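PDB 4A8X: Rna-binding protein with serine-rich domain 1 from Homo sapiens, which acts through its RNA recognition motif domain in the ASAP complex and joins the exon junction complex as an auxiliary component in mRNA splicing and processing. Local coordinates for residues K6-R11 / Y49-F54. Sequence-based numbering, arbitrary orientation.
Sequences KVHIGR and YAYVEF
Ala50 O accepts a hydrogen bond from Ile9 N at 2.7 Å, almost straight, 177° at the hydrogen. The same oxygen also receives a CA-H...O contact from His8 CA. Ala50 N returns a bond to Ile9 O. Two residues along the strand, Val7 and Val52 form the other hydrogen-bonded pair. There Val7 N meets Val52 O at 2.7 Å, and Val52 N meets Val7 O. Between these two pairs sit His8 and Tyr51, a non-hydrogen-bonded pair with CA atoms 4.5 Å apart. Their side chains leave the sheet on the same face. His8 CG is anti to the backbone N (chi1 175°), which sets it beside Tyr51 CE1. The His8 ring turns its CD2 edge to one face of the Tyr51 ring, with CD2 3.7 Å from Tyr51 CZ and offset toward the rim. The rings form an edge-to-face pair with planes at 74°. On the Tyr49 side, His8 NE2 comes within 3.6 Å of Tyr49 CB, and these two rings are slid apart with little overlap. An alanine in place of His8 would probably leave the Tyr51 face without its edge partner and open a gap beside Tyr49.

Strands 6-10 and 46-54 hold the RNP2 and RNP1 positions at the centre of the RNA recognition motif sheet. In many relatives aromatic side chains on this face stack on RNA bases; here Trp86 also lies against Tyr51. Val7, Ile9, Ala50 and Val52 point to the opposite face. Val7 CG2 packs 4.0 Å from Val52 CB and touches the edge of the Phe54 ring. Helix 57-67 lies against Val7 and Phe54, through Ala60, Leu64 and Ala63. Lys6 NZ stays 4.8 Å from Glu53 OE2. It is hydrogen-bonded to Ala84 O instead, and Lys6 makes a cation-pi contact with Trp86.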
ATOM      1  N   LYS A   6       4.396   2.685  25.474  1.00 21.74           N
ATOM      2  CA  LYS A   6       3.525   3.028  24.348  1.00 21.07           C
ATOM      3  C   LYS A   6       4.345   3.598  23.196  1.00 19.37           C
ATOM      4  O   LYS A   6       5.239   4.415  23.413  1.00 19.69           O
ATOM      5  CB  LYS A   6       2.473   4.031  24.801  1.00 21.61           C
ATOM      6  CG  LYS A   6       1.403   4.330  23.717  1.00 26.79           C
ATOM      7  CD  LYS A   6       0.491   5.523  24.131  1.00 30.32           C
ATOM      8  CE  LYS A   6      -0.216   5.289  25.438  1.00 30.74           C
ATOM      9  NZ  LYS A   6      -0.934   6.513  25.896  1.00 32.31           N
ATOM     10  N   VAL A   7       4.035   3.192  21.975  1.00 19.16           N
ATOM     11  CA  VAL A   7       4.747   3.689  20.799  1.00 20.71           C
ATOM     12  C   VAL A   7       3.768   4.232  19.731  1.00 25.69           C
ATOM     13  O   VAL A   7       2.664   3.683  19.557  1.00 23.89           O
ATOM     14  CB  VAL A   7       5.636   2.585  20.152  1.00 21.39           C
ATOM     15  CG1 VAL A   7       6.594   1.922  21.204  1.00 26.97           C
ATOM     16  CG2 VAL A   7       4.800   1.537  19.481  1.00 22.11           C
ATOM     17  N   HIS A   8       4.176   5.304  19.039  1.00 20.21           N
ATOM     18  CA  HIS A   8       3.420   5.850  17.895  1.00 18.32           C
ATOM     19  C   HIS A   8       4.039   5.280  16.617  1.00 18.11           C
ATOM     20  O   HIS A   8       5.255   5.345  16.410  1.00 19.53           O
ATOM     21  CB  HIS A   8       3.502   7.386  17.886  1.00 21.71           C
ATOM     22  CG  HIS A   8       2.871   8.034  16.687  1.00 26.61           C
ATOM     23  ND1 HIS A   8       3.545   8.211  15.500  1.00 27.53           N
ATOM     24  CD2 HIS A   8       1.639   8.571  16.506  1.00 31.32           C
ATOM     25  CE1 HIS A   8       2.757   8.844  14.636  1.00 31.35           C
ATOM     26  NE2 HIS A   8       1.590   9.064  15.216  1.00 30.23           N
ATOM     27  N   ILE A   9       3.215   4.697  15.782  1.00 16.26           N
ATOM     28  CA  ILE A   9       3.633   4.206  14.472  1.00 18.80           C
ATOM     29  C   ILE A   9       3.095   5.131  13.378  1.00 21.38           C
ATOM     30  O   ILE A   9       1.889   5.356  13.303  1.00 23.38           O
ATOM     31  CB  ILE A   9       3.067   2.784  14.206  1.00 18.85           C
ATOM     32  CG1 ILE A   9       3.389   1.836  15.360  1.00 20.71           C
ATOM     33  CG2 ILE A   9       3.574   2.237  12.886  1.00 16.04           C
ATOM     34  CD1 ILE A   9       4.877   1.803  15.770  1.00 27.59           C
ATOM     35  N   GLY A  10       3.990   5.653  12.536  1.00 18.36           N
ATOM     36  CA  GLY A  10       3.629   6.647  11.535  1.00 20.18           C
ATOM     37  C   GLY A  10       3.883   6.171  10.109  1.00 20.38           C
ATOM     38  O   GLY A  10       4.618   5.203   9.883  1.00 20.75           O
ATOM     39  N   ARG A  11       3.268   6.867   9.158  1.00 18.14           N
ATOM     40  CA  ARG A  11       3.432   6.600   7.722  1.00 20.45           C
ATOM     41  C   ARG A  11       2.834   5.253   7.284  1.00 19.71           C
ATOM     42  O   ARG A  11       3.368   4.565   6.429  1.00 21.41           O
ATOM     43  CB  ARG A  11       4.917   6.680   7.336  1.00 24.54           C
ATOM     44  CG  ARG A  11       5.564   8.079   7.467  1.00 30.63           C
ATOM     45  CD  ARG A  11       5.066   9.077   6.381  1.00 41.26           C
ATOM     46  NE  ARG A  11       5.392   8.663   5.001  1.00 44.37           N
ATOM     47  CZ  ARG A  11       4.701   9.013   3.907  1.00 46.88           C
ATOM     48  NH1 ARG A  11       3.626   9.795   3.996  1.00 49.35           N
ATOM     49  NH2 ARG A  11       5.074   8.559   2.709  1.00 43.30           N
ATOM     50  N   TYR A  49      -1.767   6.402  10.992  1.00 20.88           N
ATOM     51  CA  TYR A  49      -0.933   6.141  12.145  1.00 20.09           C
ATOM     52  C   TYR A  49      -1.656   5.277  13.192  1.00 21.17           C
ATOM     53  O   TYR A  49      -2.878   5.105  13.124  1.00 20.12           O
ATOM     54  CB  TYR A  49      -0.467   7.442  12.754  1.00 20.84           C
ATOM     55  CG  TYR A  49      -1.548   8.275  13.393  1.00 24.71           C
ATOM     56  CD1 TYR A  49      -1.964   8.035  14.687  1.00 28.88           C
ATOM     57  CD2 TYR A  49      -2.164   9.301  12.676  1.00 30.73           C
ATOM     58  CE1 TYR A  49      -2.974   8.819  15.276  1.00 35.86           C
ATOM     59  CE2 TYR A  49      -3.153  10.086  13.245  1.00 35.77           C
ATOM     60  CZ  TYR A  49      -3.556   9.840  14.544  1.00 36.84           C
ATOM     61  OH  TYR A  49      -4.545  10.620  15.089  1.00 35.90           O
ATOM     62  N   ALA A  50      -0.882   4.726  14.136  1.00 18.70           N
ATOM     63  CA  ALA A  50      -1.437   3.946  15.235  1.00 22.82           C
ATOM     64  C   ALA A  50      -0.610   4.132  16.510  1.00 24.77           C
ATOM     65  O   ALA A  50       0.594   4.387  16.446  1.00 24.29           O
ATOM     66  CB  ALA A  50      -1.481   2.462  14.877  1.00 21.74           C
ATOM     67  N   TYR A  51      -1.260   4.005  17.667  1.00 22.14           N
ATOM     68  CA  TYR A  51      -0.507   3.855  18.911  1.00 23.58           C
ATOM     69  C   TYR A  51      -0.597   2.401  19.352  1.00 27.09           C
ATOM     70  O   TYR A  51      -1.669   1.768  19.268  1.00 30.54           O
ATOM     71  CB  TYR A  51      -1.047   4.758  20.005  1.00 24.07           C
ATOM     72  CG  TYR A  51      -0.944   6.223  19.725  1.00 28.33           C
ATOM     73  CD1 TYR A  51       0.151   6.954  20.170  1.00 30.21           C
ATOM     74  CD2 TYR A  51      -1.944   6.889  19.039  1.00 31.88           C
ATOM     75  CE1 TYR A  51       0.243   8.328  19.937  1.00 34.94           C
ATOM     76  CE2 TYR A  51      -1.870   8.276  18.812  1.00 38.47           C
ATOM     77  CZ  TYR A  51      -0.758   8.973  19.268  1.00 38.12           C
ATOM     78  OH  TYR A  51      -0.634  10.321  19.050  1.00 37.27           O
ATOM     79  N   VAL A  52       0.534   1.862  19.787  1.00 22.12           N
ATOM     80  CA  VAL A  52       0.585   0.506  20.318  1.00 22.93           C
ATOM     81  C   VAL A  52       1.213   0.522  21.728  1.00 25.32           C
ATOM     82  O   VAL A  52       2.315   1.048  21.923  1.00 21.52           O
ATOM     83  CB  VAL A  52       1.367  -0.437  19.367  1.00 26.90           C
ATOM     84  CG1 VAL A  52       1.470  -1.824  19.957  1.00 27.65           C
ATOM     85  CG2 VAL A  52       0.655  -0.504  17.985  1.00 27.27           C
ATOM     86  N   GLU A  53       0.505  -0.036  22.702  1.00 24.36           N
ATOM     87  CA  GLU A  53       1.023  -0.096  24.070  1.00 28.01           C
ATOM     88  C   GLU A  53       1.332  -1.533  24.422  1.00 26.68           C
ATOM     89  O   GLU A  53       0.462  -2.398  24.310  1.00 25.54           O
ATOM     90  CB  GLU A  53       0.020   0.493  25.066  1.00 27.26           C
ATOM     91  CG  GLU A  53       0.472   0.311  26.492  1.00 48.86           C
ATOM     92  CD  GLU A  53      -0.378   1.058  27.485  1.00 52.76           C
ATOM     93  OE1 GLU A  53      -1.394   0.488  27.937  1.00 53.06           O
ATOM     94  OE2 GLU A  53      -0.013   2.206  27.829  1.00 55.34           O
ATOM     95  N   PHE A  54       2.571  -1.774  24.843  1.00 23.92           N
ATOM     96  CA  PHE A  54       3.025  -3.105  25.205  1.00 24.35           C
ATOM     97  C   PHE A  54       2.910  -3.294  26.715  1.00 27.10           C
ATOM     98  O   PHE A  54       2.669  -2.339  27.459  1.00 30.19           O
ATOM     99  CB  PHE A  54       4.461  -3.328  24.770  1.00 23.57           C
ATOM    100  CG  PHE A  54       4.641  -3.387  23.282  1.00 24.31           C
ATOM    101  CD1 PHE A  54       4.443  -4.595  22.592  1.00 25.23           C
ATOM    102  CD2 PHE A  54       5.001  -2.247  22.565  1.00 22.46           C
ATOM    103  CE1 PHE A  54       4.609  -4.660  21.216  1.00 22.28           C
ATOM    104  CE2 PHE A  54       5.138  -2.287  21.166  1.00 23.77           C
ATOM    105  CZ  PHE A  54       4.948  -3.513  20.485  1.00 19.22           C
TER